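Local coordinates for transcriptional regulator nlh2 (Aquifex aeolicus, PDB 4G3V), which is probably a sigma-54-dependent transcription activator regulated through its GAF domain, which is captured here in an inactive state, at residues A[42-47]-A[59-64]; A[53-57]-A[68-73]; A[112-118]-A[130-136]. All coordinates share one frame; numbering follows the deposited sequence.

Contact 1: residues A[42-47]-A[59-64]; sequences VEHSFI and SSYGYF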
loop_
_atom_site.group_PDB
_atom_site.type_symbol
_atom_site.label_atom_id
_atom_site.label_comp_id
_atom_site.label_asym_id
_atom_site.label_seq_id
_atom_site.Cartn_x
_atom_site.Cartn_y
_atom_site.Cartn_z
ATOM N N VAL A 42 -4.822 -10.595 -13.644
ATOM C CA VAL A 42 -5.258 -9.406 -14.367
ATOM C C VAL A 42 -4.688 -9.443 -15.770
ATOM O O VAL A 42 -3.507 -9.174 -15.970
ATOM C CB VAL A 42 -4.799 -8.124 -13.664
ATOM C CG1 VAL A 42 -5.125 -6.904 -14.508
ATOM C CG2 VAL A 42 -5.437 -8.030 -12.292
ATOM N N GLU A 43 -5.533 -9.768 -16.744
ATOM C CA GLU A 43 -5.059 -10.051 -18.094
ATOM C C GLU A 43 -4.895 -8.809 -18.975
ATOM O O GLU A 43 -4.134 -8.833 -19.933
ATOM C CB GLU A 43 -5.982 -11.085 -18.760
ATOM C CG GLU A 43 -5.839 -12.498 -18.158
ATOM C CD GLU A 43 -7.126 -13.318 -18.213
ATOM O OE1 GLU A 43 -8.012 -13.088 -17.362
ATOM O OE2 GLU A 43 -7.255 -14.198 -19.091
ATOM N N HIS A 44 -5.601 -7.729 -18.654
ATOM C CA HIS A 44 -5.501 -6.489 -19.414
ATOM C C HIS A 44 -5.351 -5.307 -18.465
ATOM O O HIS A 44 -6.137 -5.151 -17.530
ATOM C CB HIS A 44 -6.751 -6.278 -20.274
ATOM C CG HIS A 44 -7.137 -7.477 -21.093
ATOM N ND1 HIS A 44 -6.561 -7.763 -22.304
ATOM C CD2 HIS A 44 -8.044 -8.458 -20.862
ATOM C CE1 HIS A 44 -7.097 -8.870 -22.801
ATOM N NE2 HIS A 44 -8.002 -9.308 -21.946
ATOM N N SER A 45 -4.369 -4.455 -18.712
ATOM C CA SER A 45 -4.116 -3.349 -17.799
ATOM C C SER A 45 -3.235 -2.310 -18.442
ATOM O O SER A 45 -2.534 -2.594 -19.415
ATOM C CB SER A 45 -3.416 -3.852 -16.526
ATOM O OG SER A 45 -2.160 -4.428 -16.842
ATOM N N PHE A 46 -3.259 -1.104 -17.885
ATOM C CA PHE A 46 -2.334 -0.076 -18.305
ATOM C C PHE A 46 -2.095 0.916 -17.183
ATOM O O PHE A 46 -2.883 1.012 -16.254
ATOM C CB PHE A 46 -2.802 0.620 -19.601
ATOM C CG PHE A 46 -4.062 1.447 -19.459
ATOM C CD1 PHE A 46 -4.028 2.707 -18.884
ATOM C CD2 PHE A 46 -5.267 0.971 -19.945
ATOM C CE1 PHE A 46 -5.200 3.477 -18.765
ATOM C CE2 PHE A 46 -6.436 1.724 -19.845
ATOM C CZ PHE A 46 -6.404 2.977 -19.258
ATOM N N ILE A 47 -0.959 1.599 -17.266
ATOM C CA ILE A 47 -0.631 2.695 -16.380
ATOM C C ILE A 47 -0.468 3.901 -17.290
ATOM O O ILE A 47 0.320 3.863 -18.236
ATOM C CB ILE A 47 0.653 2.407 -15.579
ATOM C CG1 ILE A 47 0.400 1.242 -14.626
ATOM C CG2 ILE A 47 1.105 3.635 -14.820
ATOM C CD1 ILE A 47 1.653 0.622 -14.002
ATOM N N SER A 59 2.666 2.345 -19.917
ATOM C CA SER A 59 2.926 0.914 -19.909
ATOM C C SER A 59 1.612 0.161 -20.020
ATOM O O SER A 59 0.562 0.659 -19.607
ATOM C CB SER A 59 3.639 0.526 -18.617
ATOM O OG SER A 59 4.137 -0.788 -18.700
ATOM N N SER A 60 1.660 -1.044 -20.569
ATOM C CA SER A 60 0.435 -1.777 -20.814
ATOM C C SER A 60 0.676 -3.273 -20.766
ATOM O O SER A 60 1.820 -3.736 -20.848
ATOM C CB SER A 60 -0.141 -1.388 -22.176
ATOM O OG SER A 60 0.782 -1.673 -23.211
ATOM N N TYR A 61 -0.406 -4.028 -20.635
ATOM C CA TYR A 61 -0.314 -5.479 -20.614
ATOM C C TYR A 61 -1.570 -6.079 -21.224
ATOM O O TYR A 61 -2.677 -5.601 -20.968
ATOM C CB TYR A 61 -0.130 -5.983 -19.183
ATOM C CG TYR A 61 0.103 -7.473 -19.111
ATOM C CD1 TYR A 61 -0.966 -8.354 -19.045
ATOM C CD2 TYR A 61 1.387 -7.999 -19.113
ATOM C CE1 TYR A 61 -0.771 -9.711 -18.985
ATOM C CE2 TYR A 61 1.596 -9.371 -19.061
ATOM C CZ TYR A 61 0.507 -10.220 -18.995
ATOM O OH TYR A 61 0.679 -11.587 -18.937
ATOM N N GLY A 62 -1.397 -7.130 -22.025
ATOM C CA GLY A 62 -2.510 -7.752 -22.716
ATOM C C GLY A 62 -2.976 -6.992 -23.948
ATOM O O GLY A 62 -2.188 -6.600 -24.799
ATOM N N TYR A 63 -4.279 -6.764 -24.026
ATOM C CA TYR A 63 -4.898 -6.147 -25.193
ATOM C C TYR A 63 -4.329 -4.765 -25.490
ATOM O O TYR A 63 -4.265 -4.351 -26.644
ATOM C CB TYR A 63 -6.414 -6.041 -24.997
ATOM C CG TYR A 63 -7.107 -5.373 -26.159
ATOM C CD1 TYR A 63 -7.484 -6.103 -27.282
ATOM C CD2 TYR A 63 -7.363 -4.009 -26.146
ATOM C CE1 TYR A 63 -8.109 -5.494 -28.355
ATOM C CE2 TYR A 63 -7.987 -3.391 -27.213
ATOM C CZ TYR A 63 -8.358 -4.140 -28.315
ATOM O OH TYR A 63 -8.978 -3.535 -29.387
ATOM N N PHE A 64 -3.919 -4.050 -24.449
ATOM C CA PHE A 64 -3.411 -2.690 -24.619
ATOM C C PHE A 64 -1.984 -2.617 -25.162
ATOM O O PHE A 64 -1.479 -1.529 -25.452
ATOM C CB PHE A 64 -3.500 -1.958 -23.293
ATOM C CG PHE A 64 -4.904 -1.772 -22.833
ATOM C CD1 PHE A 64 -5.631 -0.674 -23.242
ATOM C CD2 PHE A 64 -5.507 -2.711 -22.021
ATOM C CE1 PHE A 64 -6.932 -0.503 -22.840
ATOM C CE2 PHE A 64 -6.809 -2.542 -21.609
ATOM C CZ PHE A 64 -7.524 -1.438 -22.019
#

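Contact 2: residues A[53-57]-A[68-73]; sequences NTLRI and DVAFKK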
loop_
_atom_site.group_PDB
_atom_site.type_symbol
_atom_site.label_atom_id
_atom_site.label_comp_id
_atom_site.label_asym_id
_atom_site.label_seq_id
_atom_site.Cartn_x
_atom_site.Cartn_y
_atom_site.Cartn_z
ATOM N N ASN A 53 -1.503 18.405 -19.158
ATOM C CA ASN A 53 -2.824 18.177 -18.579
ATOM C C ASN A 53 -3.552 17.028 -19.278
ATOM O O ASN A 53 -4.776 17.003 -19.333
ATOM C CB ASN A 53 -3.673 19.458 -18.647
ATOM C CG ASN A 53 -4.696 19.543 -17.520
ATOM O OD1 ASN A 53 -4.435 19.104 -16.398
ATOM N ND2 ASN A 53 -5.871 20.097 -17.819
ATOM N N THR A 54 -2.792 16.077 -19.815
ATOM C CA THR A 54 -3.379 14.927 -20.494
ATOM C C THR A 54 -2.693 13.654 -20.018
ATOM O O THR A 54 -1.497 13.666 -19.733
ATOM C CB THR A 54 -3.240 15.042 -22.034
ATOM O OG1 THR A 54 -3.855 13.915 -22.667
ATOM C CG2 THR A 54 -1.783 15.094 -22.440
ATOM N N LEU A 55 -3.449 12.562 -19.927
ATOM C CA LEU A 55 -2.877 11.269 -19.571
ATOM C C LEU A 55 -2.486 10.513 -20.829
ATOM O O LEU A 55 -3.259 10.440 -21.781
ATOM C CB LEU A 55 -3.880 10.398 -18.815
ATOM C CG LEU A 55 -4.228 10.696 -17.364
ATOM C CD1 LEU A 55 -5.022 9.526 -16.799
ATOM C CD2 LEU A 55 -2.997 10.961 -16.532
ATOM N N ARG A 56 -1.293 9.937 -20.822
ATOM C CA ARG A 56 -0.870 9.059 -21.901
ATOM C C ARG A 56 -0.451 7.708 -21.350
ATOM O O ARG A 56 0.193 7.636 -20.308
ATOM C CB ARG A 56 0.305 9.671 -22.650
ATOM C CG ARG A 56 -0.055 10.906 -23.453
ATOM C CD ARG A 56 0.821 11.000 -24.680
ATOM N NE ARG A 56 0.613 9.858 -25.569
ATOM C CZ ARG A 56 1.558 9.304 -26.327
ATOM N NH1 ARG A 56 2.804 9.772 -26.317
ATOM N NH2 ARG A 56 1.256 8.267 -27.100
ATOM N N ILE A 57 -0.811 6.637 -22.049
ATOM C CA ILE A 57 -0.397 5.309 -21.632
ATOM C C ILE A 57 1.127 5.217 -21.666
ATOM O O ILE A 57 1.762 5.508 -22.691
ATOM C CB ILE A 57 -1.038 4.204 -22.496
ATOM C CG1 ILE A 57 -2.533 4.120 -22.173
ATOM C CG2 ILE A 57 -0.367 2.858 -22.232
ATOM C CD1 ILE A 57 -3.245 2.928 -22.766
ATOM N N ASP A 68 -1.535 3.358 -28.581
ATOM C CA ASP A 68 -1.297 4.727 -28.141
ATOM C C ASP A 68 -2.624 5.408 -27.840
ATOM O O ASP A 68 -3.444 5.608 -28.738
ATOM C CB ASP A 68 -0.545 5.513 -29.219
ATOM C CG ASP A 68 0.890 5.044 -29.388
ATOM O OD1 ASP A 68 1.550 4.760 -28.361
ATOM O OD2 ASP A 68 1.358 4.954 -30.546
ATOM N N VAL A 69 -2.834 5.761 -26.578
ATOM C CA VAL A 69 -4.125 6.283 -26.147
ATOM C C VAL A 69 -3.962 7.439 -25.176
ATOM O O VAL A 69 -3.180 7.346 -24.229
ATOM C CB VAL A 69 -4.940 5.200 -25.436
ATOM C CG1 VAL A 69 -6.359 5.673 -25.219
ATOM C CG2 VAL A 69 -4.916 3.914 -26.236
ATOM N N ALA A 70 -4.714 8.514 -25.398
ATOM C CA ALA A 70 -4.662 9.674 -24.522
ATOM C C ALA A 70 -6.035 9.949 -23.902
ATOM O O ALA A 70 -7.058 9.783 -24.558
ATOM C CB ALA A 70 -4.174 10.889 -25.292
ATOM N N PHE A 71 -6.040 10.357 -22.635
ATOM C CA PHE A 71 -7.274 10.696 -21.921
ATOM C C PHE A 71 -7.228 12.124 -21.411
ATOM O O PHE A 71 -6.228 12.558 -20.843
ATOM C CB PHE A 71 -7.458 9.793 -20.701
ATOM C CG PHE A 71 -7.635 8.336 -21.027
ATOM C CD1 PHE A 71 -6.542 7.498 -21.117
ATOM C CD2 PHE A 71 -8.900 7.799 -21.206
ATOM C CE1 PHE A 71 -6.703 6.153 -21.395
ATOM C CE2 PHE A 71 -9.064 6.448 -21.484
ATOM C CZ PHE A 71 -7.964 5.629 -21.578
ATOM N N LYS A 72 -8.327 12.846 -21.577
ATOM C CA LYS A 72 -8.449 14.188 -21.030
ATOM C C LYS A 72 -9.231 14.118 -19.729
ATOM O O LYS A 72 -9.984 13.171 -19.512
ATOM C CB LYS A 72 -9.198 15.081 -22.015
ATOM C CG LYS A 72 -8.587 15.084 -23.402
ATOM C CD LYS A 72 -7.213 15.721 -23.399
ATOM C CE LYS A 72 -7.309 17.239 -23.337
ATOM N NZ LYS A 72 -5.966 17.874 -23.332
ATOM N N LYS A 73 -9.071 15.122 -18.870
ATOM C CA LYS A 73 -9.877 15.192 -17.662
ATOM C C LYS A 73 -11.347 15.052 -18.028
ATOM O O LYS A 73 -11.847 15.720 -18.946
ATOM C CB LYS A 73 -9.641 16.499 -16.910
ATOM C CG LYS A 73 -8.321 16.550 -16.177
ATOM C CD LYS A 73 -8.292 17.698 -15.177
ATOM C CE LYS A 73 -6.964 17.764 -14.436
ATOM N NZ LYS A 73 -6.946 18.884 -13.457
HETATM O O HOH W 1 -0.458 6.778 -25.181
#

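Contact 3: residues A[112-118]-A[130-136]; sequences KHALIAA and ITIFKEF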
loop_
_atom_site.group_PDB
_atom_site.type_symbol
_atom_site.label_atom_id
_atom_site.label_comp_id
_atom_site.label_asym_id
_atom_site.label_seq_id
_atom_site.Cartn_x
_atom_site.Cartn_y
_atom_site.Cartn_z
ATOM N N LYS A 112 -18.799 -10.286 -17.687
ATOM C CA LYS A 112 -18.316 -10.427 -16.314
ATOM C C LYS A 112 -17.138 -9.502 -16.012
ATOM O O LYS A 112 -16.803 -9.278 -14.846
ATOM C CB LYS A 112 -17.937 -11.880 -16.032
ATOM C CG LYS A 112 -19.082 -12.850 -16.289
ATOM C CD LYS A 112 -19.097 -13.987 -15.279
ATOM C CE LYS A 112 -17.917 -14.926 -15.460
ATOM N NZ LYS A 112 -18.108 -16.201 -14.694
ATOM N N HIS A 113 -16.511 -8.954 -17.051
ATOM C CA HIS A 113 -15.362 -8.070 -16.835
ATOM C C HIS A 113 -15.762 -6.797 -16.115
ATOM O O HIS A 113 -16.736 -6.141 -16.488
ATOM C CB HIS A 113 -14.692 -7.688 -18.155
ATOM C CG HIS A 113 -13.695 -8.692 -18.635
ATOM N ND1 HIS A 113 -14.019 -9.681 -19.538
ATOM C CD2 HIS A 113 -12.391 -8.874 -18.328
ATOM C CE1 HIS A 113 -12.954 -10.426 -19.771
ATOM N NE2 HIS A 113 -11.950 -9.957 -19.049
ATOM N N ALA A 114 -14.998 -6.452 -15.084
ATOM C CA ALA A 114 -15.109 -5.145 -14.453
ATOM C C ALA A 114 -13.896 -4.297 -14.814
ATOM O O ALA A 114 -12.838 -4.813 -15.187
ATOM C CB ALA A 114 -15.216 -5.283 -12.956
ATOM N N LEU A 115 -14.061 -2.985 -14.694
ATOM C CA LEU A 115 -12.969 -2.046 -14.852
ATOM C C LEU A 115 -12.704 -1.419 -13.487
ATOM O O LEU A 115 -13.629 -0.930 -12.838
ATOM C CB LEU A 115 -13.347 -0.974 -15.880
ATOM C CG LEU A 115 -12.283 0.043 -16.295
ATOM C CD1 LEU A 115 -12.707 0.814 -17.536
ATOM C CD2 LEU A 115 -11.986 1.006 -15.181
ATOM N N ILE A 116 -11.459 -1.457 -13.034
ATOM C CA ILE A 116 -11.088 -0.718 -11.825
ATOM C C ILE A 116 -9.976 0.252 -12.188
ATOM O O ILE A 116 -8.954 -0.149 -12.735
ATOM C CB ILE A 116 -10.592 -1.638 -10.703
ATOM C CG1 ILE A 116 -11.690 -2.615 -10.294
ATOM C CG2 ILE A 116 -10.121 -0.810 -9.493
ATOM C CD1 ILE A 116 -11.232 -3.656 -9.302
ATOM N N ALA A 117 -10.187 1.523 -11.883
ATOM C CA ALA A 117 -9.217 2.553 -12.192
ATOM C C ALA A 117 -8.931 3.333 -10.918
ATOM O O ALA A 117 -9.862 3.794 -10.236
ATOM C CB ALA A 117 -9.738 3.463 -13.294
ATOM N N ALA A 118 -7.649 3.458 -10.585
ATOM C CA ALA A 118 -7.241 4.127 -9.357
ATOM C C ALA A 118 -6.198 5.188 -9.663
ATOM O O ALA A 118 -5.311 4.993 -10.518
ATOM C CB ALA A 118 -6.683 3.132 -8.362
ATOM N N ILE A 130 -3.852 3.973 -12.821
ATOM C CA ILE A 130 -3.693 2.574 -13.209
ATOM C C ILE A 130 -5.085 2.011 -13.405
ATOM O O ILE A 130 -5.957 2.179 -12.549
ATOM C CB ILE A 130 -2.893 1.752 -12.186
ATOM C CG1 ILE A 130 -2.911 0.268 -12.562
ATOM C CG2 ILE A 130 -3.411 1.953 -10.773
ATOM C CD1 ILE A 130 -1.979 -0.601 -11.707
ATOM N N THR A 131 -5.286 1.372 -14.558
ATOM C CA THR A 131 -6.576 0.825 -14.944
ATOM C C THR A 131 -6.426 -0.656 -15.264
ATOM O O THR A 131 -5.527 -1.054 -16.023
ATOM C CB THR A 131 -7.119 1.550 -16.169
ATOM O OG1 THR A 131 -7.352 2.927 -15.834
ATOM C CG2 THR A 131 -8.411 0.902 -16.680
ATOM N N ILE A 132 -7.302 -1.468 -14.696
ATOM C CA ILE A 132 -7.259 -2.905 -14.938
ATOM C C ILE A 132 -8.635 -3.432 -15.320
ATOM O O ILE A 132 -9.656 -2.864 -14.944
ATOM C CB ILE A 132 -6.725 -3.692 -13.708
ATOM C CG1 ILE A 132 -7.726 -3.707 -12.561
ATOM C CG2 ILE A 132 -5.419 -3.095 -13.205
ATOM C CD1 ILE A 132 -8.571 -4.940 -12.494
ATOM N N PHE A 133 -8.648 -4.524 -16.071
ATOM C CA PHE A 133 -9.877 -5.202 -16.428
ATOM C C PHE A 133 -9.780 -6.641 -15.922
ATOM O O PHE A 133 -8.761 -7.314 -16.125
ATOM C CB PHE A 133 -10.044 -5.206 -17.942
ATOM C CG PHE A 133 -10.304 -3.851 -18.530
ATOM C CD1 PHE A 133 -9.259 -2.999 -18.817
ATOM C CD2 PHE A 133 -11.601 -3.437 -18.803
ATOM C CE1 PHE A 133 -9.491 -1.754 -19.361
ATOM C CE2 PHE A 133 -11.842 -2.198 -19.340
ATOM C CZ PHE A 133 -10.779 -1.350 -19.625
ATOM N N LYS A 134 -10.818 -7.116 -15.254
ATOM C CA LYS A 134 -10.791 -8.456 -14.709
ATOM C C LYS A 134 -12.206 -8.974 -14.470
ATOM O O LYS A 134 -13.083 -8.218 -14.071
ATOM C CB LYS A 134 -10.012 -8.455 -13.397
ATOM C CG LYS A 134 -9.976 -9.809 -12.698
ATOM C CD LYS A 134 -9.105 -9.738 -11.452
ATOM C CE LYS A 134 -9.270 -10.968 -10.583
ATOM N NZ LYS A 134 -8.768 -12.187 -11.269
ATOM N N GLU A 135 -12.418 -10.261 -14.719
ATOM C CA GLU A 135 -13.718 -10.886 -14.490
ATOM C C GLU A 135 -13.986 -11.155 -13.009
ATOM O O GLU A 135 -13.112 -11.611 -12.281
ATOM C CB GLU A 135 -13.807 -12.221 -15.238
ATOM C CG GLU A 135 -13.869 -12.111 -16.746
ATOM C CD GLU A 135 -14.276 -13.429 -17.378
ATOM O OE1 GLU A 135 -13.919 -14.485 -16.815
ATOM O OE2 GLU A 135 -14.965 -13.415 -18.418
ATOM N N PHE A 136 -15.222 -10.907 -12.595
ATOM C CA PHE A 136 -15.677 -11.191 -11.242
ATOM C C PHE A 136 -17.055 -11.821 -11.321
ATOM O O PHE A 136 -17.818 -11.541 -12.251
ATOM C CB PHE A 136 -15.772 -9.915 -10.421
ATOM C CG PHE A 136 -14.452 -9.271 -10.156
ATOM C CD1 PHE A 136 -13.703 -9.635 -9.052
ATOM C CD2 PHE A 136 -13.954 -8.313 -11.016
ATOM C CE1 PHE A 136 -12.482 -9.050 -8.806
ATOM C CE2 PHE A 136 -12.729 -7.712 -10.775
ATOM C CZ PHE A 136 -11.992 -8.082 -9.669
#

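Contact 1: residues A[42-47]-A[59-64]
Phe46 points the edge of its ring at the face of Phe64 in a T-shaped pair, with centroids 5.0 Å apart and planes at 63°. The touching atom is Phe46 CD2, which stands over the centre of the Phe64 ring. What brings it there is the first torsion of Phe46: CG sits between the backbone N and the carbonyl carbon (chi1 67°). His44 meets the edge of the same Phe64 ring with its CB, while its imidazole serves the turn that follows the strand. ND1 of His44 accepts the backbone N of Tyr63 at 3.0 Å, the donor lying in the ring plane, a bond that would help fix the rotation of the imidazole. The hydroxyl of Tyr63 is hydrogen-bonded to Thr103 O, outside the hairpin. At Gly62 the chain takes a positive phi, and a CB there would clash with Glu43 O and His44 ND1. On the other face of the sheet, Tyr61 turns its CG anti to the backbone N (chi1 -175°) and brings the ring edge, through CD1, to within 3.3 Å of Glu43 O; helix 25-40 covers this face. Antiparallel backbone bonds join the two strands, among them Tyr61 N to Ser45 O at 2.8 Å. Strands 44-51 and 54-61 thus form a beta hairpin in the middle of the antiparallel sheet of a GAF domain.

Contact 2: residues A[53-57]-A[68-73]
Phe71 O is gripped by two donors from the facing strand. The backbone N of Leu55 reaches it at 2.9 Å, in the carbonyl plane, whereas Thr54 OG1 comes at 3.3 Å from well above that plane, away from the lone-pair directions. The hydroxyl gets there because OG1 stands anti to the backbone N of Thr54 (chi1 -179°), which swings it across to the neighbouring strand. Lys72, its chain bent at chi2 and chi3, curls its CD and NZ toward Thr54, so aliphatic carbon from the lysine also borders the threonine. With a valine at Thr54, Phe71 O would probably keep its backbone donor but lose the second, hydroxyl one.

Leu55 and Phe71 form a hydrogen-bonded antiparallel pair, and their CB atoms touch at 4.1 Å on the face covered by helix 76-84. Farther along, Ile57 lies side by side with Val69, pointing the same way, and its CD1 packs 3.9 Å from Val69 CB. A water accepts the backbone N of Val69 at 2.9 Å and, weakly, that of Ile57, which also gives a bond to Val69 O.

On the face that carries Thr54, Arg56 directs NH2 edge-on toward Asp68, yet the salt bridge is long, 3.7 Å from NH2 to OD1, with guanidinium and carboxylate planes 62° apart. At the far end Asn53 OD1 faces Lys73 CE, but its hydrogen bond goes to Arg50. The chemistry therefore implies that backbone bonds, apolar contacts and the one threonine hydroxyl join strand 70-72 to strand 54-61, while the long ion pair is likely to add little.

Contact 3: residues A[112-118]-A[130-136]
Glu135 lays its CG over the centre of the His113 ring, 3.6 Å from the centroid and only 9° off the normal, a CH-pi contact made with the aliphatic part of an acidic side chain. The carboxylate continues past the ring, its plane turned obliquely to the imidazole. Next along the same face, Leu115 and Phe133 lie side by side and point the same way. Leu115 CG stands anti to its own backbone N (chi1 -174°), which sets CD1 3.6 Å from Phe133 CZ and CD2 against Thr131 CG2. Ala117 ends the row, its CB 3.5 Å from Thr131 OG1.

On the other face the contacts are mostly between apolar side chains. Ile116 CB meets Ile132 CG1 at 4.0 Å, and the ring of Phe136 reaches back to place CD2 beside Ala114 CB. Between the two faces the backbones pair without a break as the two strands of a beta hairpin in the GAF-domain sheet; the straightest bond, 177° at the hydrogen, runs 2.8 Å from Ala114 N to Lys134 O. Beyond the strand end Phe136 N adds a bond to Lys112 O.

A second shell positions these groups. Thr110 gives its backbone N to His113 ND1, and its hydroxyl is hydrogen-bonded to Glu135 OE2, so one residue holds a polar atom of each member of the CH-pi pair. Thr131 OG1 is hydrogen-bonded to Thr78 OG1 of helix 76-84, the helix that also packs on Leu115 and Ala117. On the opposite side, helix 139-162 supplies Leu142 against Ala114, Ile116 and Phe136, while Lys134 NZ is anchored on Leu40 O.

From the N terminus, two helices lead into strand 44-51, and contact 1 closes the hairpin it makes with strand 54-61. Contact 2 opens inside that loop, at the start of strand 54-61, and closes after it on strand 70-72, so the two contacts cross along the chain and share one strand. They touch where Phe46 packs on Ile57 and Phe71. Contact 3 follows in series, closing the later hairpin of strands 113-122 and 125-135. It joins contact 1 through probable backbone hydrogen bonds from Phe46 N to Thr131 O and from Phe133 N to His44 O. Contacts 2 and 3 do not touch, but the one sheet carries both.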